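Local coordinates for protein hydrazine synthase subunit beta (Candidatus Kuenenia stuttgartiensis, PDB 5C2V) that forms part of the hydrazine synthase complex, which condenses nitric oxide with ammonium to hydrazine, and may modulate transport of the hydroxylamine intermediate between the active sites, at residues 119-125 with 136-142; 153-158 with 170-175; 318-324 with 336-341; 251-257 with 271-277. One frame throughout, in Å; residues are numbered along the deposited sequence.

Contact 1: 119-125 with 136-142; sequences MWNAIDV and SIYTSDY
Asn121 CB rests against two mutually bonded oxygens of the facing segment, 3.2 Å from Thr139 OG1 and 3.3 Å from Asp141 O, and the amide turns to the Tyr142 ring. CG sits between the backbone N and the carbonyl carbon (chi1 52°), which brings OD1 to 3.6 Å from Tyr142 CE1, with amide and ring planes 75° apart. Met119 CA lies over one face of the same ring, a CH-pi contact at 4.2 Å from the centroid. Thr139 OG1 donates to Asp141 O, while its CG2 meets Ile123 CG1 with the two side chains crossing at about a right angle. Strands 122-127 and 132-137 form the outer hairpin of a four-stranded propeller blade, and 138-142 leads from it to the next blade. Ile123 and Ile137 are a hydrogen-bonded antiparallel pair, bonded in both directions. On their face of the sheet, Ile137 CD1 touches Val125 CG1 at 4.0 Å. On the other, Ser136 OG donates from above the carboxylate plane to Asp124 OD1, 2.5 Å away; OD2 of that aspartate is bonded to Gly96 N. Beyond Asn121, the Trp120 side chain comes within about 7 Å of a bound calcium ion, and Met119 packs on Phe161 of the gamma subunit.

Contact 2: 153-158 with 170-175; sequences GKTLVA and VDFIDI
The Phe172 ring is met obliquely by Val157 CG1, which lies 3.6 Å from both CD2 and CE2; the two side chains run side by side and point the same way. The Phe172 side chain also packs on Val181 and Arg184 of strand 179-186. Val157 and Phe172 are a non-hydrogen-bonded pair of antiparallel strands, the middle two of a four-stranded propeller blade, whose segments run at 159° to each other. On the opposite face, Leu156 and Ile173 also lie side by side. With CG anti to the backbone N (chi1 -176°), Leu156 brings CD1 alongside Ile173 CG1, 3.8 Å away. Leu156 CB meets Ile175 CG1 at 4.0 Å. Two reciprocal pairs of backbone hydrogen bonds, Leu156 with Ile173 and Ala158 with Asp171, hold the register. A fifth bond, from Ile175 N to Lys154 O at 3.2 Å, closes the end, where Ile175 CD1 packs on Gly153 O. The polar ends look beyond the pair of segments: Thr155 OG1 bonds Ser150 OG, Asp174 OD2 takes Ser177 N, and Asp171 OD2 takes Ser140 N. The chemistry divides accordingly: backbone bonds fix the two strands, apolar side chains pair on both faces, and the carboxylates tie the hairpin to the turn after it and to the connection from the preceding blade.

Contact 3: 318-324 with 336-341; sequences TGLGPSS and AANYFS
Leu320 N donates to Ser341 OG at 2.9 Å and 169°, a nearly straight bond that ties the loop before strand 322-327 to the turn after strand 333-338. Ser341 OG lies beside the backbone N, anti to the carbonyl carbon (chi1 -62°), where it also rests 3.4 Å from Leu320 CG. Gly321 O accepts Tyr339 N at 3.2 Å, and Leu320 O takes Phe340 N in a weak bond. Gly321 N is bonded to His276 ND1. Further along, Ala337 N reaches Ser324 O at 2.9 Å, whereas Ser323 N to Ala337 O is weak; Pro322, between Gly321 and Ser323, is the centre of an inverse gamma turn. The Asn338 amide packs against 318-322 without bonding it: OD1 lies on Thr318 CG2 (3.3 Å) and Pro322 CB (3.4 Å), and ND2, although near Gly319 N, gives its hydrogens to Asn343 OD1 and Thr345 OG1. This is the inner hairpin of the last propeller blade, and Ser323 OG bonds Phe16 O of the first, where the ring closes. Arg44 of the gamma subunit donates to the carbonyls of Tyr339 and Phe340, Tyr339 OH bonds Gln47 of that subunit, and its Phe48 meets the Phe340 ring edge-to-face. The amides of Tyr339 and Phe340 thus bond to 318-324, while the carbonyls of Tyr339, Phe340 and Ser341 bond to the gamma subunit, so one short turn joins its own blade to the partner subunit.

Contact 4: 251-257 with 271-277; sequences NYDGNPY and GVRGMHR
Tyr257, Arg273, Asn251 and Arg277 carry a buried contact, part polar and part CH-pi, at one end of the sixth propeller blade, where the loop leading into strand 256-261 meets the turn between strands 267-272 and 277-282. Tyr257 N to Gly271 O, 2.8 Å, bonds the strand ends; beyond them Arg273 N reaches Asn255 O and Gly274 N reaches Gly254 O. Arg273 extends over the Tyr257 ring, with CG anti to the backbone N (chi1 -160°): CD sits 3.5 Å from the centroid, only 10° off the normal, in a CH-pi contact. A water donating to Tyr257 OH accepts a weak bond from Arg273 NH1. Tyr257 OH is also bonded to Glu69 of the gamma subunit. The chain bulges at the turn, with Val272 opposite the pair His276 and Arg277 in a G1 beta bulge. Arg277 runs out to Asn251, whose OD1 lies in the guanidinium plane and accepts from NH2 at 2.9 Å and from NH1 at 3.1 Å. NE and NH2 also form a salt bridge with Asp253 OD1, the carboxylate and guanidinium planes 84° apart, though the position of that oxygen is less sure. Met275 CB sits above one guanidinium face, toward its rim, and Met275 CG touches Gly254 N. Arg277 NH1 has a further, weak bond to Met4 O of the alpha subunit. The buried charge of Arg277 is probably balanced by nearby Asp253, in so far as its oxygen is rightly placed, while the amide oxygen of Asn251 fixes the far end of the guanidinium beside the alpha subunit.

Along the chain the order is contact 1, contact 2, contact 4, contact 3, on the third, fourth, sixth and seventh sheets of a seven-bladed propeller. Contacts 1 and 2, on adjacent blades, have centres 12 Å apart and touch, with Ile123 CD1 3.7 Å from Leu156 CD1. Contacts 4 and 3 are likewise neighbours, 10 Å between centres, with a probable hydrogen bond from Thr318 N to His276 O at 3.3 Å. The two pairs lie across the chain's centre from each other, their centres about 28 to 29 Å apart. Blade-to-blade packing thus recurs on both sides of the ring, and the pair formed by contacts 3 and 4 meets both the gamma and alpha subunits.

Contact 1: 119-125 with 136-142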
# COMPACT_ATOMS: atom_id res chain seq x y z
N MET B 119 -21.93 -55.29 -2.53
CA MET B 119 -22.80 -55.64 -1.41
C MET B 119 -22.08 -56.50 -0.37
O MET B 119 -22.68 -56.97 0.59
CB MET B 119 -24.06 -56.34 -1.91
CG MET B 119 -25.24 -56.20 -0.96
SD MET B 119 -26.87 -56.17 -1.73
CE MET B 119 -27.89 -55.82 -0.30
N TRP B 120 -20.78 -56.72 -0.58
CA TRP B 120 -20.01 -57.57 0.33
C TRP B 120 -19.20 -56.77 1.35
O TRP B 120 -18.39 -55.93 0.98
CB TRP B 120 -19.05 -58.46 -0.47
CG TRP B 120 -18.80 -59.78 0.16
CD1 TRP B 120 -17.74 -60.12 0.97
CD2 TRP B 120 -19.60 -60.96 0.05
NE1 TRP B 120 -17.85 -61.44 1.36
CE2 TRP B 120 -18.99 -61.97 0.80
CE3 TRP B 120 -20.80 -61.25 -0.63
CZ2 TRP B 120 -19.52 -63.25 0.91
CZ3 TRP B 120 -21.32 -62.52 -0.52
CH2 TRP B 120 -20.69 -63.51 0.24
N ASN B 121 -19.42 -57.05 2.64
CA ASN B 121 -18.47 -56.59 3.63
C ASN B 121 -17.77 -57.78 4.28
O ASN B 121 -18.35 -58.48 5.11
CB ASN B 121 -19.17 -55.73 4.69
CG ASN B 121 -20.39 -56.43 5.29
OD1 ASN B 121 -21.02 -57.26 4.65
ND2 ASN B 121 -20.71 -56.09 6.54
N ALA B 122 -16.51 -58.00 3.90
CA ALA B 122 -15.70 -59.02 4.55
C ALA B 122 -14.20 -58.78 4.43
O ALA B 122 -13.71 -58.29 3.40
CB ALA B 122 -16.05 -60.39 3.99
N ILE B 123 -13.47 -59.18 5.47
CA ILE B 123 -12.04 -59.44 5.35
C ILE B 123 -11.80 -60.88 5.77
O ILE B 123 -11.92 -61.22 6.94
CB ILE B 123 -11.20 -58.49 6.21
CG1 ILE B 123 -11.55 -57.03 5.89
CG2 ILE B 123 -9.72 -58.75 5.99
CD1 ILE B 123 -10.88 -56.04 6.81
N ASP B 124 -11.44 -61.73 4.81
CA ASP B 124 -11.24 -63.15 5.10
C ASP B 124 -9.82 -63.42 5.57
O ASP B 124 -8.86 -62.96 4.96
CB ASP B 124 -11.56 -64.00 3.86
CG ASP B 124 -13.03 -63.95 3.49
OD1 ASP B 124 -13.85 -63.59 4.35
OD2 ASP B 124 -13.36 -64.29 2.33
N VAL B 125 -9.71 -64.15 6.67
CA VAL B 125 -8.40 -64.50 7.21
C VAL B 125 -7.99 -65.90 6.75
O VAL B 125 -8.82 -66.79 6.59
CB VAL B 125 -8.39 -64.42 8.76
CG1 VAL B 125 -8.91 -63.07 9.21
CG2 VAL B 125 -9.22 -65.53 9.36
N SER B 136 -14.13 -64.99 8.86
CA SER B 136 -14.31 -63.70 8.20
C SER B 136 -14.55 -62.59 9.22
O SER B 136 -15.27 -62.78 10.20
CB SER B 136 -15.48 -63.75 7.20
OG SER B 136 -15.23 -64.70 6.18
N ILE B 137 -13.93 -61.44 8.99
CA ILE B 137 -14.13 -60.27 9.83
C ILE B 137 -15.03 -59.27 9.12
O ILE B 137 -14.68 -58.74 8.07
CB ILE B 137 -12.79 -59.59 10.19
CG1 ILE B 137 -11.84 -60.59 10.84
CG2 ILE B 137 -13.03 -58.40 11.10
CD1 ILE B 137 -10.49 -60.00 11.21
N TYR B 138 -16.21 -59.03 9.69
CA TYR B 138 -17.20 -58.17 9.06
C TYR B 138 -16.92 -56.69 9.33
O TYR B 138 -16.81 -56.27 10.48
CB TYR B 138 -18.61 -58.53 9.54
CG TYR B 138 -19.07 -59.90 9.11
CD1 TYR B 138 -18.40 -60.60 8.11
CD2 TYR B 138 -20.18 -60.50 9.69
CE1 TYR B 138 -18.83 -61.85 7.71
CE2 TYR B 138 -20.61 -61.75 9.30
CZ TYR B 138 -19.93 -62.42 8.30
OH TYR B 138 -20.36 -63.67 7.91
N THR B 139 -16.80 -55.91 8.25
CA THR B 139 -16.51 -54.49 8.37
C THR B 139 -17.75 -53.68 8.72
O THR B 139 -18.84 -54.24 8.86
CB THR B 139 -15.90 -53.94 7.07
OG1 THR B 139 -16.86 -54.01 6.01
CG2 THR B 139 -14.66 -54.74 6.67
N SER B 140 -17.58 -52.37 8.87
CA SER B 140 -18.67 -51.49 9.25
C SER B 140 -19.59 -51.18 8.07
O SER B 140 -20.78 -50.90 8.26
CB SER B 140 -18.13 -50.19 9.85
OG SER B 140 -17.33 -50.46 10.98
N ASP B 141 -19.04 -51.22 6.86
CA ASP B 141 -19.83 -50.98 5.67
C ASP B 141 -19.31 -51.79 4.49
O ASP B 141 -18.31 -52.50 4.61
CB ASP B 141 -19.84 -49.48 5.32
CG ASP B 141 -21.20 -49.01 4.84
OD1 ASP B 141 -21.95 -49.82 4.26
OD2 ASP B 141 -21.52 -47.82 5.03
N TYR B 142 -19.97 -51.66 3.35
CA TYR B 142 -19.68 -52.50 2.18
C TYR B 142 -18.44 -52.09 1.40
O TYR B 142 -17.99 -50.94 1.46
CB TYR B 142 -20.89 -52.51 1.24
CG TYR B 142 -22.12 -53.15 1.83
CD1 TYR B 142 -22.11 -54.47 2.25
CD2 TYR B 142 -23.31 -52.44 1.95
CE1 TYR B 142 -23.23 -55.06 2.79
CE2 TYR B 142 -24.45 -53.03 2.48
CZ TYR B 142 -24.40 -54.34 2.90
OH TYR B 142 -25.52 -54.94 3.43

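Contact 2: 153-158 with 170-175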
# COMPACT_ATOMS: atom_id res chain seq x y z
N GLY B 153 1.93 -55.03 13.98
CA GLY B 153 1.09 -56.15 13.59
C GLY B 153 -0.07 -56.46 14.52
O GLY B 153 -0.64 -57.55 14.45
N LYS B 154 -0.40 -55.53 15.40
CA LYS B 154 -1.55 -55.71 16.28
C LYS B 154 -2.82 -55.02 15.78
O LYS B 154 -3.88 -55.14 16.39
CB LYS B 154 -1.21 -55.21 17.69
CG LYS B 154 0.17 -55.63 18.15
CD LYS B 154 0.50 -55.08 19.52
CE LYS B 154 1.91 -55.45 19.92
NZ LYS B 154 2.33 -54.80 21.19
N THR B 155 -2.71 -54.30 14.66
CA THR B 155 -3.85 -53.58 14.11
C THR B 155 -3.94 -53.68 12.59
O THR B 155 -2.92 -53.74 11.90
CB THR B 155 -3.82 -52.09 14.51
OG1 THR B 155 -2.48 -51.60 14.43
CG2 THR B 155 -4.34 -51.90 15.93
N LEU B 156 -5.17 -53.69 12.09
CA LEU B 156 -5.43 -53.86 10.66
C LEU B 156 -6.41 -52.80 10.17
O LEU B 156 -7.56 -52.78 10.59
CB LEU B 156 -5.99 -55.27 10.42
CG LEU B 156 -6.29 -55.84 9.02
CD1 LEU B 156 -7.66 -55.40 8.51
CD2 LEU B 156 -5.20 -55.48 8.02
N VAL B 157 -5.97 -51.94 9.26
CA VAL B 157 -6.85 -50.90 8.73
C VAL B 157 -7.45 -51.34 7.40
O VAL B 157 -6.79 -52.00 6.60
CB VAL B 157 -6.12 -49.56 8.54
CG1 VAL B 157 -5.73 -48.97 9.89
CG2 VAL B 157 -4.90 -49.72 7.65
N ALA B 158 -8.71 -50.99 7.18
CA ALA B 158 -9.37 -51.33 5.93
C ALA B 158 -10.13 -50.14 5.36
O ALA B 158 -11.02 -49.60 6.01
CB ALA B 158 -10.31 -52.51 6.13
N VAL B 170 -12.93 -45.68 7.06
CA VAL B 170 -11.84 -46.62 7.28
C VAL B 170 -12.07 -47.34 8.61
O VAL B 170 -12.34 -46.71 9.63
CB VAL B 170 -10.47 -45.92 7.31
CG1 VAL B 170 -9.36 -46.91 7.64
CG2 VAL B 170 -10.19 -45.24 5.98
N ASP B 171 -11.99 -48.67 8.57
CA ASP B 171 -12.18 -49.48 9.76
C ASP B 171 -10.86 -49.86 10.41
O ASP B 171 -9.88 -50.19 9.73
CB ASP B 171 -12.96 -50.76 9.42
CG ASP B 171 -14.46 -50.55 9.48
OD1 ASP B 171 -14.91 -49.59 10.14
OD2 ASP B 171 -15.19 -51.36 8.88
N PHE B 172 -10.84 -49.81 11.74
CA PHE B 172 -9.69 -50.24 12.52
C PHE B 172 -10.00 -51.56 13.21
O PHE B 172 -10.98 -51.68 13.94
CB PHE B 172 -9.30 -49.18 13.56
CG PHE B 172 -8.77 -47.90 12.95
CD1 PHE B 172 -9.64 -46.90 12.55
CD2 PHE B 172 -7.41 -47.72 12.78
CE1 PHE B 172 -9.15 -45.73 11.99
CE2 PHE B 172 -6.92 -46.55 12.23
CZ PHE B 172 -7.79 -45.55 11.83
N ILE B 173 -9.16 -52.56 12.96
CA ILE B 173 -9.38 -53.91 13.48
C ILE B 173 -8.28 -54.28 14.46
O ILE B 173 -7.10 -54.01 14.23
CB ILE B 173 -9.40 -54.96 12.35
CG1 ILE B 173 -10.19 -54.45 11.14
CG2 ILE B 173 -9.98 -56.28 12.86
CD1 ILE B 173 -11.64 -54.21 11.41
N ASP B 174 -8.66 -54.92 15.56
CA ASP B 174 -7.68 -55.47 16.49
C ASP B 174 -7.42 -56.92 16.11
O ASP B 174 -8.30 -57.76 16.21
CB ASP B 174 -8.18 -55.37 17.94
CG ASP B 174 -7.10 -55.71 18.95
OD1 ASP B 174 -6.39 -54.78 19.40
OD2 ASP B 174 -6.95 -56.90 19.28
N ILE B 175 -6.20 -57.19 15.65
CA ILE B 175 -5.86 -58.48 15.07
C ILE B 175 -6.03 -59.63 16.05
O ILE B 175 -6.61 -60.67 15.70
CB ILE B 175 -4.41 -58.47 14.53
CG1 ILE B 175 -4.34 -57.62 13.26
CG2 ILE B 175 -3.93 -59.89 14.24
CD1 ILE B 175 -3.04 -57.75 12.49

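Contact 3: 318-324 with 336-341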
# COMPACT_ATOMS: atom_id res chain seq x y z
N THR B 318 5.09 -41.46 -16.76
CA THR B 318 4.94 -42.90 -16.66
C THR B 318 4.26 -43.42 -17.93
O THR B 318 3.93 -42.64 -18.83
CB THR B 318 4.11 -43.29 -15.41
OG1 THR B 318 4.42 -42.40 -14.34
CG2 THR B 318 4.41 -44.71 -14.96
N GLY B 319 4.05 -44.73 -18.02
CA GLY B 319 3.26 -45.30 -19.09
C GLY B 319 1.79 -45.04 -18.83
O GLY B 319 1.43 -44.36 -17.86
N LEU B 320 0.93 -45.57 -19.68
CA LEU B 320 -0.50 -45.32 -19.56
C LEU B 320 -1.14 -46.21 -18.50
O LEU B 320 -0.94 -47.43 -18.49
CB LEU B 320 -1.19 -45.51 -20.91
CG LEU B 320 -0.54 -44.73 -22.07
CD1 LEU B 320 -1.36 -44.87 -23.34
CD2 LEU B 320 -0.35 -43.26 -21.71
N GLY B 321 -1.92 -45.60 -17.61
CA GLY B 321 -2.60 -46.32 -16.54
C GLY B 321 -1.75 -46.93 -15.43
O GLY B 321 -1.84 -48.13 -15.18
N PRO B 322 -0.93 -46.11 -14.74
CA PRO B 322 -0.13 -46.63 -13.62
C PRO B 322 -0.99 -46.89 -12.38
O PRO B 322 -1.00 -46.09 -11.45
CB PRO B 322 0.88 -45.51 -13.36
CG PRO B 322 0.18 -44.28 -13.80
CD PRO B 322 -0.71 -44.67 -14.95
N SER B 323 -1.69 -48.02 -12.38
CA SER B 323 -2.64 -48.35 -11.33
C SER B 323 -1.99 -48.74 -10.00
O SER B 323 -2.65 -48.71 -8.95
CB SER B 323 -3.57 -49.47 -11.80
OG SER B 323 -2.82 -50.55 -12.35
N SER B 324 -0.72 -49.11 -10.03
CA SER B 324 -0.05 -49.57 -8.82
C SER B 324 1.44 -49.23 -8.79
O SER B 324 2.10 -49.17 -9.83
CB SER B 324 -0.22 -51.09 -8.66
OG SER B 324 0.31 -51.54 -7.43
N ALA B 336 6.37 -48.67 -11.24
CA ALA B 336 4.97 -48.37 -11.52
C ALA B 336 4.41 -49.26 -12.63
O ALA B 336 4.94 -49.31 -13.73
CB ALA B 336 4.80 -46.91 -11.89
N ALA B 337 3.32 -49.96 -12.32
CA ALA B 337 2.70 -50.90 -13.27
C ALA B 337 1.69 -50.21 -14.17
O ALA B 337 0.69 -49.65 -13.70
CB ALA B 337 2.05 -52.05 -12.52
N ASN B 338 1.94 -50.27 -15.48
CA ASN B 338 1.11 -49.63 -16.49
C ASN B 338 0.30 -50.63 -17.31
O ASN B 338 0.87 -51.44 -18.07
CB ASN B 338 1.98 -48.78 -17.41
CG ASN B 338 2.96 -47.91 -16.65
OD1 ASN B 338 2.64 -47.37 -15.60
ND2 ASN B 338 4.18 -47.79 -17.18
N TYR B 339 -1.02 -50.56 -17.13
CA TYR B 339 -1.99 -51.47 -17.72
C TYR B 339 -2.08 -51.39 -19.24
O TYR B 339 -1.93 -52.39 -19.93
CB TYR B 339 -3.37 -51.19 -17.11
CG TYR B 339 -4.53 -51.97 -17.71
CD1 TYR B 339 -5.28 -51.44 -18.75
CD2 TYR B 339 -4.88 -53.22 -17.21
CE1 TYR B 339 -6.34 -52.15 -19.30
CE2 TYR B 339 -5.93 -53.93 -17.75
CZ TYR B 339 -6.66 -53.39 -18.79
OH TYR B 339 -7.71 -54.10 -19.33
N PHE B 340 -2.34 -50.19 -19.76
CA PHE B 340 -2.56 -50.01 -21.19
C PHE B 340 -1.27 -50.18 -21.98
O PHE B 340 -1.27 -50.75 -23.07
CB PHE B 340 -3.18 -48.64 -21.47
CG PHE B 340 -4.55 -48.47 -20.88
CD1 PHE B 340 -5.64 -49.13 -21.42
CD2 PHE B 340 -4.75 -47.63 -19.79
CE1 PHE B 340 -6.90 -48.97 -20.88
CE2 PHE B 340 -6.01 -47.47 -19.25
CZ PHE B 340 -7.09 -48.14 -19.80
N SER B 341 -0.17 -49.67 -21.43
CA SER B 341 1.12 -49.77 -22.09
C SER B 341 1.74 -51.15 -21.87
O SER B 341 2.75 -51.49 -22.48
CB SER B 341 2.07 -48.68 -21.59
OG SER B 341 1.57 -47.39 -21.90

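Contact 4: 251-257 with 271-277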
# COMPACT_ATOMS: atom_id res chain seq x y z
N ASN B 251 -3.66 -27.77 -13.00
CA ASN B 251 -3.13 -29.13 -13.17
C ASN B 251 -3.61 -30.08 -12.08
O ASN B 251 -3.34 -29.87 -10.90
CB ASN B 251 -1.60 -29.10 -13.20
CG ASN B 251 -1.00 -30.31 -13.91
OD1 ASN B 251 -1.59 -31.39 -13.93
ND2 ASN B 251 0.17 -30.13 -14.50
N TYR B 252 -4.33 -31.12 -12.48
CA TYR B 252 -4.95 -32.05 -11.54
C TYR B 252 -4.37 -33.45 -11.69
O TYR B 252 -3.92 -33.82 -12.77
CB TYR B 252 -6.46 -32.08 -11.75
CG TYR B 252 -7.16 -30.76 -11.46
CD1 TYR B 252 -7.02 -29.69 -12.33
CD2 TYR B 252 -7.96 -30.60 -10.34
CE1 TYR B 252 -7.65 -28.49 -12.08
CE2 TYR B 252 -8.59 -29.40 -10.08
CZ TYR B 252 -8.43 -28.35 -10.95
OH TYR B 252 -9.06 -27.15 -10.70
N ASP B 253 -4.39 -34.24 -10.62
CA ASP B 253 -3.96 -35.63 -10.75
C ASP B 253 -5.19 -36.51 -10.82
O ASP B 253 -5.81 -36.79 -9.80
CB ASP B 253 -3.10 -36.05 -9.55
CG ASP B 253 -1.71 -35.44 -9.57
OD1 ASP B 253 -1.15 -35.26 -10.67
OD2 ASP B 253 -1.17 -35.14 -8.48
N GLY B 254 -5.51 -37.00 -12.01
CA GLY B 254 -6.72 -37.77 -12.20
C GLY B 254 -6.68 -39.14 -11.55
O GLY B 254 -5.78 -39.92 -11.84
N ASN B 255 -7.66 -39.43 -10.70
CA ASN B 255 -7.82 -40.77 -10.13
C ASN B 255 -6.54 -41.34 -9.52
O ASN B 255 -5.92 -42.22 -10.11
CB ASN B 255 -8.34 -41.73 -11.20
CG ASN B 255 -9.61 -41.22 -11.87
OD1 ASN B 255 -9.63 -40.99 -13.08
ND2 ASN B 255 -10.67 -41.06 -11.09
N PRO B 256 -6.13 -40.82 -8.35
CA PRO B 256 -4.95 -41.40 -7.68
C PRO B 256 -5.25 -42.81 -7.20
O PRO B 256 -6.32 -43.03 -6.63
CB PRO B 256 -4.72 -40.44 -6.51
CG PRO B 256 -6.07 -39.88 -6.21
CD PRO B 256 -6.76 -39.75 -7.55
N TYR B 257 -4.35 -43.76 -7.42
CA TYR B 257 -4.64 -45.16 -7.09
C TYR B 257 -3.69 -45.80 -6.09
O TYR B 257 -4.02 -45.97 -4.92
CB TYR B 257 -4.64 -46.01 -8.36
CG TYR B 257 -5.98 -46.15 -9.03
CD1 TYR B 257 -6.68 -45.04 -9.45
CD2 TYR B 257 -6.52 -47.41 -9.27
CE1 TYR B 257 -7.90 -45.16 -10.08
CE2 TYR B 257 -7.75 -47.54 -9.90
CZ TYR B 257 -8.43 -46.42 -10.30
OH TYR B 257 -9.65 -46.54 -10.92
N GLY B 271 0.64 -43.51 -7.51
CA GLY B 271 0.29 -43.76 -8.89
C GLY B 271 -0.92 -42.94 -9.28
O GLY B 271 -1.98 -43.04 -8.65
N VAL B 272 -0.78 -42.13 -10.32
CA VAL B 272 -1.89 -41.36 -10.85
C VAL B 272 -2.27 -41.95 -12.20
O VAL B 272 -1.55 -41.79 -13.20
CB VAL B 272 -1.54 -39.87 -11.01
CG1 VAL B 272 -2.77 -39.07 -11.39
CG2 VAL B 272 -0.94 -39.33 -9.72
N ARG B 273 -3.42 -42.61 -12.20
CA ARG B 273 -3.85 -43.48 -13.29
C ARG B 273 -4.42 -42.70 -14.46
O ARG B 273 -4.15 -43.00 -15.62
CB ARG B 273 -4.89 -44.47 -12.75
CG ARG B 273 -5.09 -45.71 -13.60
CD ARG B 273 -6.17 -46.59 -12.99
NE ARG B 273 -6.18 -47.94 -13.53
CZ ARG B 273 -6.90 -48.32 -14.58
NH1 ARG B 273 -7.68 -47.45 -15.20
NH2 ARG B 273 -6.84 -49.58 -15.01
N GLY B 274 -5.23 -41.69 -14.15
CA GLY B 274 -5.84 -40.86 -15.18
C GLY B 274 -4.83 -39.99 -15.88
O GLY B 274 -4.89 -39.81 -17.10
N MET B 275 -3.90 -39.43 -15.12
CA MET B 275 -2.88 -38.54 -15.67
C MET B 275 -1.58 -39.25 -16.00
O MET B 275 -0.61 -38.61 -16.40
CB MET B 275 -2.61 -37.39 -14.70
CG MET B 275 -3.76 -36.41 -14.61
SD MET B 275 -4.39 -35.91 -16.23
CE MET B 275 -3.02 -34.93 -16.83
N HIS B 276 -1.55 -40.57 -15.81
CA HIS B 276 -0.41 -41.39 -16.21
C HIS B 276 0.92 -40.92 -15.64
O HIS B 276 1.89 -40.75 -16.38
CB HIS B 276 -0.29 -41.44 -17.74
CG HIS B 276 -1.60 -41.58 -18.44
ND1 HIS B 276 -2.44 -42.66 -18.25
CD2 HIS B 276 -2.22 -40.79 -19.34
CE1 HIS B 276 -3.52 -42.52 -18.99
NE2 HIS B 276 -3.42 -41.39 -19.67
N ARG B 277 0.99 -40.70 -14.33
CA ARG B 277 2.23 -40.19 -13.75
C ARG B 277 2.36 -40.55 -12.28
O ARG B 277 1.38 -40.83 -11.62
CB ARG B 277 2.31 -38.67 -13.93
CG ARG B 277 1.24 -37.91 -13.18
CD ARG B 277 1.08 -36.50 -13.73
NE ARG B 277 0.13 -35.71 -12.96
CZ ARG B 277 -0.37 -34.55 -13.36
NH1 ARG B 277 -0.01 -34.02 -14.52
NH2 ARG B 277 -1.24 -33.90 -12.59
O HOH W 1 -9.45 -45.59 -13.56